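Local coordinates for amino acid ABC superfamily ATP binding cassette transporter, binding protein (Streptococcus pneumoniae, PDB 4H5G) that probably delivers amino acids to an ABC transporter as its extracellular substrate-binding protein, and binds L-arginine between its two lobes, at residues 97-102 against 226-231; 16-19 against 25-28; 113-116 against 120-123; 157-160 against 164-167; 69-74 against 90-95. All coordinates share one frame; numbering follows the deposited sequence. Where two conformers were deposited one is given.

No two of the five contacts cross, and interactions 2, 5 and 1 open in series. Interaction 2 closes first, over the loop between strand 13-18 and strand 27-31, at the ligand pocket. Interaction 5 comes next and joins helix 66-71 to strand 92-94. Interaction 1 then opens at 97-102 and closes only at helix 227-235. Interactions 3 and 4 both fall within this long loop, one after the other. Interaction 3 folds the stretch after strand 103-108 onto helix 118-122, and interaction 4 closes the turn from helix 153-162 to strand 167-171. Interaction 2 touches interactions 1 and 5. Interactions 3 and 4 touch each other beside the start of strand 167-171.

Interaction 1: 97-102 against 226-231; sequences PYYENK and GTYQSY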
# COMPACT_ATOMS: atom_id res chain seq x y z
N PRO A 97 -11.17 5.65 6.47
CA PRO A 97 -10.14 4.60 6.43
C PRO A 97 -10.77 3.23 6.12
O PRO A 97 -11.88 2.98 6.61
CB PRO A 97 -9.62 4.55 7.87
CG PRO A 97 -9.98 5.85 8.46
CD PRO A 97 -11.19 6.37 7.75
N TYR A 98 -10.10 2.39 5.35
CA TYR A 98 -10.57 1.01 5.19
C TYR A 98 -9.74 0.01 5.98
O TYR A 98 -10.20 -1.10 6.27
CB TYR A 98 -10.64 0.62 3.70
CG TYR A 98 -9.34 0.68 2.93
CD1 TYR A 98 -8.44 -0.37 2.96
CD2 TYR A 98 -9.04 1.79 2.12
CE1 TYR A 98 -7.26 -0.34 2.23
CE2 TYR A 98 -7.84 1.83 1.38
CZ TYR A 98 -6.97 0.76 1.44
OH TYR A 98 -5.79 0.77 0.69
N TYR A 99 -8.51 0.38 6.32
CA TYR A 99 -7.65 -0.48 7.15
C TYR A 99 -6.54 0.34 7.80
O TYR A 99 -5.96 1.22 7.18
CB TYR A 99 -7.02 -1.58 6.30
CG TYR A 99 -6.56 -2.78 7.11
CD1 TYR A 99 -7.48 -3.61 7.73
CD2 TYR A 99 -5.21 -3.08 7.25
CE1 TYR A 99 -7.08 -4.71 8.48
CE2 TYR A 99 -4.80 -4.18 8.00
CZ TYR A 99 -5.75 -4.99 8.61
OH TYR A 99 -5.35 -6.09 9.35
N GLU A 100 -6.25 0.01 9.06
CA GLU A 100 -5.20 0.68 9.80
C GLU A 100 -4.19 -0.36 10.28
O GLU A 100 -4.57 -1.38 10.85
CB GLU A 100 -5.78 1.46 10.98
CG GLU A 100 -4.72 2.07 11.88
CD GLU A 100 -5.31 2.96 12.95
OE1 GLU A 100 -6.52 3.25 12.90
OE2 GLU A 100 -4.55 3.36 13.86
N ASN A 101 -2.91 -0.09 10.04
CA ASN A 101 -1.87 -1.03 10.45
C ASN A 101 -0.60 -0.31 10.89
O ASN A 101 -0.48 0.92 10.74
CB ASN A 101 -1.57 -2.03 9.33
CG ASN A 101 -1.19 -1.35 8.04
OD1 ASN A 101 -2.00 -1.27 7.11
ND2 ASN A 101 0.04 -0.85 7.97
N LYS A 102 0.34 -1.07 11.43
CA LYS A 102 1.62 -0.53 11.89
C LYS A 102 2.63 -0.54 10.77
O LYS A 102 2.36 -1.02 9.67
CB LYS A 102 2.16 -1.39 13.04
CG LYS A 102 1.21 -1.49 14.22
CD LYS A 102 0.95 -0.13 14.81
CE LYS A 102 0.06 -0.24 16.03
NZ LYS A 102 0.60 -1.22 17.00
N GLY A 226 -16.34 -7.25 8.49
CA GLY A 226 -15.00 -7.79 8.64
C GLY A 226 -14.37 -8.21 7.32
O GLY A 226 -13.40 -8.97 7.29
N THR A 227 -14.92 -7.70 6.22
CA THR A 227 -14.58 -8.20 4.89
C THR A 227 -13.18 -7.80 4.44
O THR A 227 -12.51 -8.56 3.73
CB THR A 227 -15.62 -7.72 3.85
OG1 THR A 227 -16.94 -8.04 4.33
CG2 THR A 227 -15.41 -8.41 2.51
N TYR A 228 -12.74 -6.60 4.81
CA TYR A 228 -11.41 -6.19 4.36
C TYR A 228 -10.35 -7.09 5.02
O TYR A 228 -9.43 -7.57 4.35
CB TYR A 228 -11.11 -4.69 4.56
CG TYR A 228 -9.88 -4.31 3.75
CD1 TYR A 228 -10.00 -3.93 2.43
CD2 TYR A 228 -8.61 -4.44 4.29
CE1 TYR A 228 -8.86 -3.63 1.67
CE2 TYR A 228 -7.48 -4.14 3.55
CZ TYR A 228 -7.61 -3.74 2.24
OH TYR A 228 -6.47 -3.46 1.50
N GLN A 229 -10.51 -7.35 6.31
CA GLN A 229 -9.66 -8.33 7.00
C GLN A 229 -9.72 -9.68 6.29
O GLN A 229 -8.69 -10.30 6.06
CB GLN A 229 -10.09 -8.48 8.47
CG GLN A 229 -9.26 -9.49 9.28
CD GLN A 229 -7.80 -9.09 9.45
OE1 GLN A 229 -6.90 -9.94 9.50
NE2 GLN A 229 -7.56 -7.78 9.55
N SER A 230 -10.91 -10.12 5.92
CA SER A 230 -11.04 -11.40 5.21
C SER A 230 -10.33 -11.38 3.85
O SER A 230 -9.72 -12.38 3.44
CB SER A 230 -12.51 -11.79 5.05
OG SER A 230 -13.08 -12.12 6.30
N TYR A 231 -10.42 -10.26 3.15
CA TYR A 231 -9.72 -10.10 1.86
C TYR A 231 -8.22 -10.22 2.04
O TYR A 231 -7.54 -10.83 1.21
CB TYR A 231 -9.98 -8.70 1.27
CG TYR A 231 -11.34 -8.41 0.66
CD1 TYR A 231 -12.22 -9.42 0.28
CD2 TYR A 231 -11.73 -7.09 0.43
CE1 TYR A 231 -13.46 -9.11 -0.29
CE2 TYR A 231 -12.95 -6.78 -0.14
CZ TYR A 231 -13.80 -7.78 -0.50
OH TYR A 231 -15.02 -7.43 -1.06
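Tyr228 OH is hydrogen-bonded to Asp41 OD1, which Tyr98 OH also reaches by a weak bond, with a second weak bond from Tyr98 OH to Gly81 N. The two tyrosine rings touch across the contact. They meet at a slant, with planes 52° apart and centroids 4.9 Å apart. Tyr98 CD1 lies over one face of the Tyr228 ring, 3.5 Å above its plane and toward the rim. Tyr98 CE1 comes 3.4 Å from Tyr228 CZ. A chi1 of 60° folds the Tyr98 ring back over its own backbone, so that its CD1-CE1 side meets Tyr228. Tyr99 covers another part of Tyr228. Its CD1 is 3.7 Å from Tyr228 CD2, and its CB also touches the ring. These two side chains run at about a right angle, although their ring planes differ by only 38°. The side chain of Gln229 ends at the edge of the Tyr99 ring, near the hydroxyl. Further along 97-102, Asn101 ND2 bonds Lys102 O at 2.9 Å. Outside the two segments, Asn200 ND2 is bonded to Tyr99 O and Asp171 OD1 to Asn101 ND2. Segment 97-102 leads from strand 92-94 to strand 103-108 of the five-stranded sheet. The aromatic cluster of Tyr98, Tyr99 and Tyr228 thus flanks a chain passage consistent with the interlobe hinge of the type II periplasmic binding protein fold.

Interaction 2: 16-19 against 25-28; sequences VATS and FEFQ. With ARG (arginine), chain L.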
# COMPACT_ATOMS: atom_id res chain seq x y z
N VAL A 16 -8.76 2.71 -11.57
CA VAL A 16 -8.11 2.80 -10.26
C VAL A 16 -6.61 2.67 -10.43
O VAL A 16 -6.13 1.67 -10.95
CB VAL A 16 -8.61 1.65 -9.34
CG1 VAL A 16 -7.84 1.64 -8.02
CG2 VAL A 16 -10.12 1.75 -9.09
N ALA A 17 -5.87 3.70 -10.01
CA ALA A 17 -4.40 3.69 -10.08
C ALA A 17 -3.85 2.92 -8.88
O ALA A 17 -4.28 3.13 -7.74
CB ALA A 17 -3.87 5.11 -10.09
N THR A 18 -2.89 2.04 -9.12
CA THR A 18 -2.29 1.27 -8.03
C THR A 18 -0.85 0.89 -8.37
O THR A 18 -0.41 1.07 -9.50
CB THR A 18 -3.10 -0.01 -7.69
OG1 THR A 18 -2.74 -0.45 -6.38
CG2 THR A 18 -2.81 -1.15 -8.68
N SER A 19 -0.15 0.34 -7.39
CA SER A 19 1.23 -0.11 -7.56
C SER A 19 1.33 -1.54 -7.04
O SER A 19 1.45 -1.76 -5.84
CB SER A 19 2.19 0.81 -6.79
OG SER A 19 3.51 0.30 -6.72
N PHE A 25 -1.82 -6.19 -0.16
CA PHE A 25 -2.70 -5.11 -0.63
C PHE A 25 -2.94 -5.19 -2.14
O PHE A 25 -4.07 -5.20 -2.61
CB PHE A 25 -2.11 -3.74 -0.28
CG PHE A 25 -2.10 -3.44 1.20
CD1 PHE A 25 -3.26 -3.02 1.83
CD2 PHE A 25 -0.95 -3.57 1.94
CE1 PHE A 25 -3.27 -2.75 3.19
CE2 PHE A 25 -0.95 -3.28 3.29
CZ PHE A 25 -2.11 -2.87 3.91
N GLU A 26 -1.85 -5.22 -2.90
CA GLU A 26 -1.92 -5.44 -4.35
C GLU A 26 -0.61 -6.04 -4.84
O GLU A 26 0.48 -5.64 -4.41
CB GLU A 26 -2.21 -4.15 -5.11
CG GLU A 26 -1.31 -2.97 -4.75
CD GLU A 26 -1.91 -2.14 -3.63
OE1 GLU A 26 -3.16 -2.07 -3.56
OE2 GLU A 26 -1.15 -1.57 -2.82
N PHE A 27 -0.72 -7.01 -5.75
CA PHE A 27 0.45 -7.70 -6.27
C PHE A 27 0.07 -8.50 -7.50
O PHE A 27 -1.10 -8.55 -7.88
CB PHE A 27 1.09 -8.62 -5.21
CG PHE A 27 0.17 -9.67 -4.63
CD1 PHE A 27 -0.82 -9.33 -3.73
CD2 PHE A 27 0.33 -11.01 -4.95
CE1 PHE A 27 -1.64 -10.30 -3.16
CE2 PHE A 27 -0.50 -11.99 -4.39
CZ PHE A 27 -1.48 -11.63 -3.50
N GLN A 28 1.06 -9.12 -8.12
CA GLN A 28 0.82 -9.92 -9.32
C GLN A 28 0.76 -11.38 -8.97
O GLN A 28 1.61 -11.88 -8.24
CB GLN A 28 1.95 -9.69 -10.33
CG GLN A 28 2.21 -8.24 -10.60
CD GLN A 28 1.78 -7.82 -11.98
OE1 GLN A 28 0.64 -8.06 -12.39
NE2 GLN A 28 2.70 -7.22 -12.73
N ARG L . 1.42 3.31 3.21
CA ARG L . 2.59 3.94 2.60
C ARG L . 2.24 5.27 1.98
O ARG L . 1.07 5.59 1.72
CB ARG L . 3.22 3.03 1.54
CG ARG L . 2.24 2.49 0.50
CD ARG L . 2.98 1.77 -0.65
NE ARG L . 2.04 1.10 -1.56
CZ ARG L . 2.39 0.37 -2.61
NH1 ARG L . 1.46 -0.20 -3.37
NH2 ARG L . 3.68 0.21 -2.90
OXT ARG L . 3.13 6.09 1.74
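The guanidinium end of the arginine pocket is built where Ser19 meets Glu26. Ser19 O and Glu26 OE2 both accept hydrogen bonds from NH1 of the bound arginine, at 2.9 Å from Ser19 O and 3.0 Å from Glu26 OE2. Two acceptors on one nitrogen help to fix where this end of the ligand lies. Between the two residues themselves the touch is close, with Glu26 CG 3.2 Å from Ser19 O. The Glu26 side chain is folded: chi1 of 50° puts CG between backbone N and carbonyl carbon, and a bend at chi2 (-91°) turns the carboxylate toward the ligand. Phe25 and Glu26 form a classic beta bulge at the approach to strand 27-31. Segment 16-19 comes from the end of strand 13-18 in the parallel sheet, so this part of the pocket lies at a strand end. Thr18 stands beside Glu26, its OG1 3.3 Å from Glu26 OE1, and is hydrogen-bonded to Val79 O. The carboxylate is buried, and its OE1 lies close to Asp41 OD2. The ligand's positive charge may offset this crowding of like charges. Asp21, Gly81, Ser83, Arg88, Val133 and Asp171 also hydrogen-bond the arginine.

Interaction 3: 113-116 against 120-123; sequences EKYK and SLES
Tyr115, the centre of an inverse gamma turn, brings its CA to 5.5 Å from Ser120 CA. The turn carries a weak backbone bond from Lys116 N to Lys114 O, 3.1 Å long. The Ser120 side chain points into this turn. Its OG lies 3.4 Å from Tyr115 CA and 3.7 Å from Tyr115 CD1. A chi1 of 66° folds the Ser120 hydroxyl back over its own backbone, where it is hydrogen-bonded to Asp117 O, one turn back along the chain. The Tyr115 ring lies against Ser120 and Leu121 of helix 118-122. Ser120 O meets the edge of the ring, in its plane, 3.6 Å from Tyr115 CE1. Leu121 reaches the ring at a slant, with its CD2 3.8 Å from Tyr115 CD1. Lys114 CG lies over the centre of the ring, so an aliphatic carbon covers one face. The ring is buried and also touches Val107, Ala124 and Asp166. Leu121 packs on Phe105 and Val190. The contact therefore joins the loop after strand 103-108 to helix 118-122. Packing does most of the work between the two segments. The carbonyl at the ring edge faces slightly positive ring hydrogens, which would give a weak electrostatic attraction. The Ser120 hydroxyl has its acceptor at Asp117, so its touch on Tyr115 is probably mainly packing.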
# COMPACT_ATOMS: atom_id res chain seq x y z
N GLU A 113 17.82 -10.68 16.44
CA GLU A 113 18.36 -10.38 17.77
C GLU A 113 19.24 -9.14 17.71
O GLU A 113 19.49 -8.49 18.72
CB GLU A 113 19.15 -11.57 18.33
CG GLU A 113 18.27 -12.74 18.70
CD GLU A 113 17.15 -12.33 19.63
OE1 GLU A 113 17.45 -11.74 20.70
OE2 GLU A 113 15.97 -12.58 19.30
N LYS A 114 19.69 -8.82 16.51
CA LYS A 114 20.65 -7.75 16.32
C LYS A 114 19.99 -6.37 16.31
O LYS A 114 20.47 -5.44 16.96
CB LYS A 114 21.38 -7.98 15.01
CG LYS A 114 22.39 -6.92 14.66
CD LYS A 114 23.02 -7.25 13.34
CE LYS A 114 24.09 -6.26 12.98
NZ LYS A 114 24.76 -6.70 11.74
N TYR A 115 18.90 -6.24 15.57
CA TYR A 115 18.22 -4.95 15.42
C TYR A 115 17.12 -4.79 16.44
O TYR A 115 15.94 -4.84 16.11
CB TYR A 115 17.69 -4.80 13.99
CG TYR A 115 18.83 -4.75 13.00
CD1 TYR A 115 19.81 -3.79 13.13
CD2 TYR A 115 18.94 -5.68 11.97
CE1 TYR A 115 20.87 -3.72 12.25
CE2 TYR A 115 20.01 -5.63 11.08
CZ TYR A 115 20.96 -4.65 11.23
OH TYR A 115 22.04 -4.57 10.37
N LYS A 116 17.53 -4.60 17.69
CA LYS A 116 16.57 -4.48 18.78
C LYS A 116 16.18 -3.05 19.11
O LYS A 116 15.14 -2.83 19.72
CB LYS A 116 17.09 -5.16 20.04
CG LYS A 116 16.89 -6.65 19.99
CD LYS A 116 16.73 -7.23 21.37
CE LYS A 116 17.76 -8.30 21.57
NZ LYS A 116 19.04 -7.79 21.06
N SER A 120 20.78 0.66 16.80
CA SER A 120 21.34 -0.40 15.95
C SER A 120 20.96 -0.20 14.47
O SER A 120 21.77 -0.47 13.59
CB SER A 120 20.91 -1.78 16.45
OG SER A 120 19.53 -1.97 16.31
N LEU A 121 19.74 0.26 14.20
CA LEU A 121 19.28 0.49 12.82
C LEU A 121 19.97 1.69 12.23
O LEU A 121 20.21 1.76 11.02
CB LEU A 121 17.77 0.72 12.79
CG LEU A 121 16.86 -0.47 13.02
CD1 LEU A 121 15.42 -0.01 13.13
CD2 LEU A 121 17.02 -1.49 11.90
N GLU A 122 20.26 2.65 13.09
CA GLU A 122 20.93 3.89 12.72
C GLU A 122 22.26 3.63 12.04
O GLU A 122 22.71 4.42 11.21
CB GLU A 122 21.15 4.71 13.98
CG GLU A 122 21.21 6.19 13.79
CD GLU A 122 21.53 6.89 15.09
OE1 GLU A 122 22.45 6.42 15.81
OE2 GLU A 122 20.85 7.89 15.41
N SER A 123 22.90 2.51 12.37
CA SER A 123 24.17 2.16 11.73
C SER A 123 24.00 1.14 10.61
O SER A 123 24.99 0.62 10.09
CB SER A 123 25.19 1.67 12.77
OG SER A 123 24.56 0.97 13.83

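Interaction 4: 157-160 against 164-167; sequences VNEL and KIDA
Glu159 O receives two backbone N-H groups from the chain that follows its helix. The bond from Ile165 N to Glu159 O is 3.2 Å long with an N-H...O angle of 147°. The bond from Lys164 N to Glu159 O is shorter, 3.0 Å, but weak, because the hydrogen angle is only 132°. One acceptor near the helix end thus serves both amides. The next carbonyl, Leu160 O, is bonded to His108 NE2. Ile165 O meets a softer donor: Leu160 CA lies 3.5 Å from it in a nearly straight C-H...O contact. Leu160 CD1 also approaches this oxygen, 3.3 Å from Ile165 O, and touches Asp166 O. Asp166 OD2 finds its partner elsewhere, in the backbone N of Asn125, while backbone bonds also join Asp166 to Asn125 and Ala167 to Ala127. The charged ends of Glu159 and Lys164 stay apart, with Glu159 OE1 4.7 Å from Lys164 NZ. Any attraction between them would act at a distance. Beside the polar pairs, Ile165 CG1 packs against Glu159 CB at 3.6 Å. Ile165 chi1 of -69° sets CG1 anti to the carbonyl carbon and turns it to the glutamate stem. Ile165 also rests on Thr148, and Leu160 on Leu106 and Val168. The contact closes the turn from helix 153-162 into strand 167-171. Strand 146-150, this helix and strand 167-171 form a beta-alpha-beta crossover in the five-stranded sheet, with parallel strand 125-129 between its two strands.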
# COMPACT_ATOMS: atom_id res chain seq x y z
N VAL A 157 13.41 -5.37 -1.53
CA VAL A 157 13.55 -6.69 -0.90
C VAL A 157 14.63 -7.52 -1.58
O VAL A 157 15.36 -8.27 -0.93
CB VAL A 157 12.20 -7.42 -0.82
CG1 VAL A 157 12.39 -8.84 -0.25
CG2 VAL A 157 11.24 -6.64 0.05
N ASN A 158 14.77 -7.39 -2.90
CA ASN A 158 15.88 -8.06 -3.58
C ASN A 158 17.23 -7.58 -3.06
O ASN A 158 18.16 -8.36 -2.92
CB ASN A 158 15.81 -7.87 -5.10
CG ASN A 158 14.76 -8.76 -5.76
OD1 ASN A 158 14.37 -9.79 -5.22
ND2 ASN A 158 14.31 -8.34 -6.94
N GLU A 159 17.33 -6.29 -2.76
CA GLU A 159 18.58 -5.75 -2.24
C GLU A 159 18.85 -6.24 -0.81
O GLU A 159 20.00 -6.49 -0.45
CB GLU A 159 18.63 -4.22 -2.36
CG GLU A 159 18.64 -3.76 -3.82
CD GLU A 159 19.01 -2.29 -3.99
OE1 GLU A 159 19.49 -1.67 -3.02
OE2 GLU A 159 18.81 -1.76 -5.10
N LEU A 160 17.79 -6.39 -0.03
CA LEU A 160 17.91 -7.01 1.30
C LEU A 160 18.42 -8.45 1.17
O LEU A 160 19.36 -8.85 1.86
CB LEU A 160 16.55 -6.99 2.01
CG LEU A 160 16.48 -7.82 3.30
CD1 LEU A 160 17.38 -7.22 4.38
CD2 LEU A 160 15.04 -7.95 3.82
N LYS A 164 22.90 -6.06 0.29
CA LYS A 164 23.25 -4.66 0.06
C LYS A 164 22.51 -3.79 1.06
O LYS A 164 22.95 -2.69 1.40
CB LYS A 164 22.85 -4.22 -1.35
CG LYS A 164 23.65 -4.86 -2.46
CD LYS A 164 23.40 -4.15 -3.78
CE LYS A 164 23.84 -2.69 -3.72
NZ LYS A 164 23.70 -2.01 -5.03
N ILE A 165 21.37 -4.30 1.52
CA ILE A 165 20.47 -3.62 2.46
C ILE A 165 20.30 -4.53 3.68
O ILE A 165 20.27 -5.75 3.54
CB ILE A 165 19.10 -3.37 1.79
CG1 ILE A 165 19.24 -2.33 0.68
CG2 ILE A 165 18.02 -2.93 2.79
CD1 ILE A 165 19.82 -1.01 1.15
N ASP A 166 20.23 -3.93 4.87
CA ASP A 166 20.06 -4.71 6.10
C ASP A 166 18.62 -4.73 6.61
O ASP A 166 18.23 -5.65 7.32
CB ASP A 166 20.96 -4.16 7.21
CG ASP A 166 22.42 -4.11 6.80
OD1 ASP A 166 22.94 -5.13 6.32
OD2 ASP A 166 23.04 -3.02 6.94
N ALA A 167 17.84 -3.72 6.25
CA ALA A 167 16.48 -3.60 6.78
C ALA A 167 15.66 -2.78 5.81
O ALA A 167 16.13 -1.76 5.31
CB ALA A 167 16.50 -2.93 8.13

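Interaction 5: 69-74 against 90-95; sequences SLQTGK and EVFDFS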
# COMPACT_ATOMS: atom_id res chain seq x y z
N SER A 69 -0.90 10.54 -10.95
CA SER A 69 -1.78 10.08 -12.03
C SER A 69 -3.24 10.35 -11.70
O SER A 69 -4.03 10.66 -12.59
CB SER A 69 -1.56 8.59 -12.34
OG SER A 69 -1.99 7.77 -11.28
N LEU A 70 -3.60 10.22 -10.43
CA LEU A 70 -4.96 10.58 -10.00
C LEU A 70 -5.17 12.06 -10.18
O LEU A 70 -6.16 12.50 -10.75
CB LEU A 70 -5.17 10.19 -8.52
CG LEU A 70 -6.44 10.72 -7.83
CD1 LEU A 70 -7.73 10.09 -8.42
CD2 LEU A 70 -6.37 10.45 -6.31
N GLN A 71 -4.20 12.84 -9.71
CA GLN A 71 -4.30 14.30 -9.76
C GLN A 71 -4.49 14.83 -11.19
O GLN A 71 -5.25 15.77 -11.43
CB GLN A 71 -3.03 14.92 -9.14
CG GLN A 71 -3.06 16.43 -8.98
CD GLN A 71 -1.78 16.99 -8.36
OE1 GLN A 71 -1.69 18.17 -8.04
NE2 GLN A 71 -0.78 16.12 -8.19
N THR A 72 -3.79 14.21 -12.14
CA THR A 72 -3.83 14.72 -13.52
C THR A 72 -4.90 14.08 -14.40
O THR A 72 -4.96 14.34 -15.60
CB THR A 72 -2.46 14.61 -14.21
OG1 THR A 72 -2.12 13.22 -14.34
CG2 THR A 72 -1.38 15.31 -13.38
N GLY A 73 -5.72 13.22 -13.81
CA GLY A 73 -6.90 12.69 -14.49
C GLY A 73 -6.75 11.36 -15.22
O GLY A 73 -7.61 10.99 -16.02
N LYS A 74 -5.66 10.64 -14.93
CA LYS A 74 -5.41 9.34 -15.56
C LYS A 74 -6.21 8.22 -14.88
O LYS A 74 -6.33 7.12 -15.42
CB LYS A 74 -3.92 8.97 -15.50
CG LYS A 74 -2.97 10.04 -16.02
CD LYS A 74 -3.10 10.23 -17.53
CE LYS A 74 -2.27 11.42 -18.00
NZ LYS A 74 -2.77 12.70 -17.41
N GLU A 90 -4.06 17.91 1.88
CA GLU A 90 -4.04 19.26 1.32
C GLU A 90 -4.34 19.24 -0.18
O GLU A 90 -4.84 20.22 -0.73
CB GLU A 90 -2.69 19.93 1.56
CG GLU A 90 -2.38 20.17 3.02
CD GLU A 90 -0.99 20.71 3.24
OE1 GLU A 90 -0.46 21.41 2.36
OE2 GLU A 90 -0.42 20.44 4.32
N VAL A 91 -4.04 18.12 -0.82
CA VAL A 91 -4.13 18.00 -2.28
C VAL A 91 -5.27 17.10 -2.73
O VAL A 91 -5.92 17.37 -3.74
CB VAL A 91 -2.80 17.44 -2.86
CG1 VAL A 91 -2.88 17.31 -4.40
CG2 VAL A 91 -1.63 18.30 -2.45
N PHE A 92 -5.53 16.04 -1.96
CA PHE A 92 -6.57 15.07 -2.29
C PHE A 92 -7.63 14.98 -1.20
O PHE A 92 -7.39 15.38 -0.06
CB PHE A 92 -5.95 13.68 -2.45
CG PHE A 92 -4.87 13.64 -3.48
CD1 PHE A 92 -5.19 13.52 -4.82
CD2 PHE A 92 -3.54 13.76 -3.12
CE1 PHE A 92 -4.21 13.51 -5.78
CE2 PHE A 92 -2.55 13.76 -4.09
CZ PHE A 92 -2.90 13.63 -5.42
N ASP A 93 -8.80 14.46 -1.56
CA ASP A 93 -9.74 14.03 -0.53
C ASP A 93 -9.55 12.56 -0.32
O ASP A 93 -9.03 11.87 -1.19
CB ASP A 93 -11.18 14.32 -0.95
CG ASP A 93 -11.57 15.76 -0.71
OD1 ASP A 93 -10.88 16.49 0.04
OD2 ASP A 93 -12.61 16.17 -1.26
N PHE A 94 -9.93 12.07 0.85
CA PHE A 94 -9.80 10.65 1.11
C PHE A 94 -11.11 10.09 1.59
O PHE A 94 -11.92 10.80 2.23
CB PHE A 94 -8.72 10.37 2.17
CG PHE A 94 -7.31 10.46 1.65
CD1 PHE A 94 -6.62 11.66 1.70
CD2 PHE A 94 -6.68 9.35 1.12
CE1 PHE A 94 -5.32 11.75 1.23
CE2 PHE A 94 -5.37 9.43 0.65
CZ PHE A 94 -4.69 10.63 0.71
N SER A 95 -11.31 8.82 1.30
CA SER A 95 -12.43 8.06 1.84
C SER A 95 -12.18 7.92 3.33
O SER A 95 -11.08 8.22 3.82
CB SER A 95 -12.46 6.66 1.21
OG SER A 95 -11.41 5.87 1.72
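Leu70 and Phe92 make the main apolar touch, with Leu70 CD2 3.6 Å from Phe92 CD1. The two side chains run antiparallel, side by side. Leu70 chi1 is 169°, which places CG opposite the backbone N and carries CD2 to the ring. Gln71 adds its stem, with CB 3.8 Å from Phe92 CE1. Gln71 N lies at the edge of the Phe92 ring, in its plane. One face of the ring is covered by a neighbour in sequence, Val91 CG1, which sits 3.6 Å above the plane toward the rim. The same valine methyl also meets the amide end of Gln71, but that side chain has two modelled conformers, so this touch is doubtful. The ring therefore fits between the end of helix 66-71 and its own preceding residue. That helix stops in a Schellman motif. Gly73 takes a positive phi, and two backbone bonds return to the last turn: Lys74 N to Ser69 O at 2.9 Å and Gly73 N to Leu70 O at 3.2 Å. Lys74 NZ is also bonded to Thr72 OG1, 3.2 Å away. Strand 92-94 pairs with 203-205 in a short antiparallel sheet, where Asp93 and Leu204 share backbone bonds and Lys206 NZ bonds Phe92 O and makes a salt bridge with Asp93 OD1. The partner strand also reaches the helix: Ala203 touches Leu70, and Arg205 NH1 is bonded to Leu70 O.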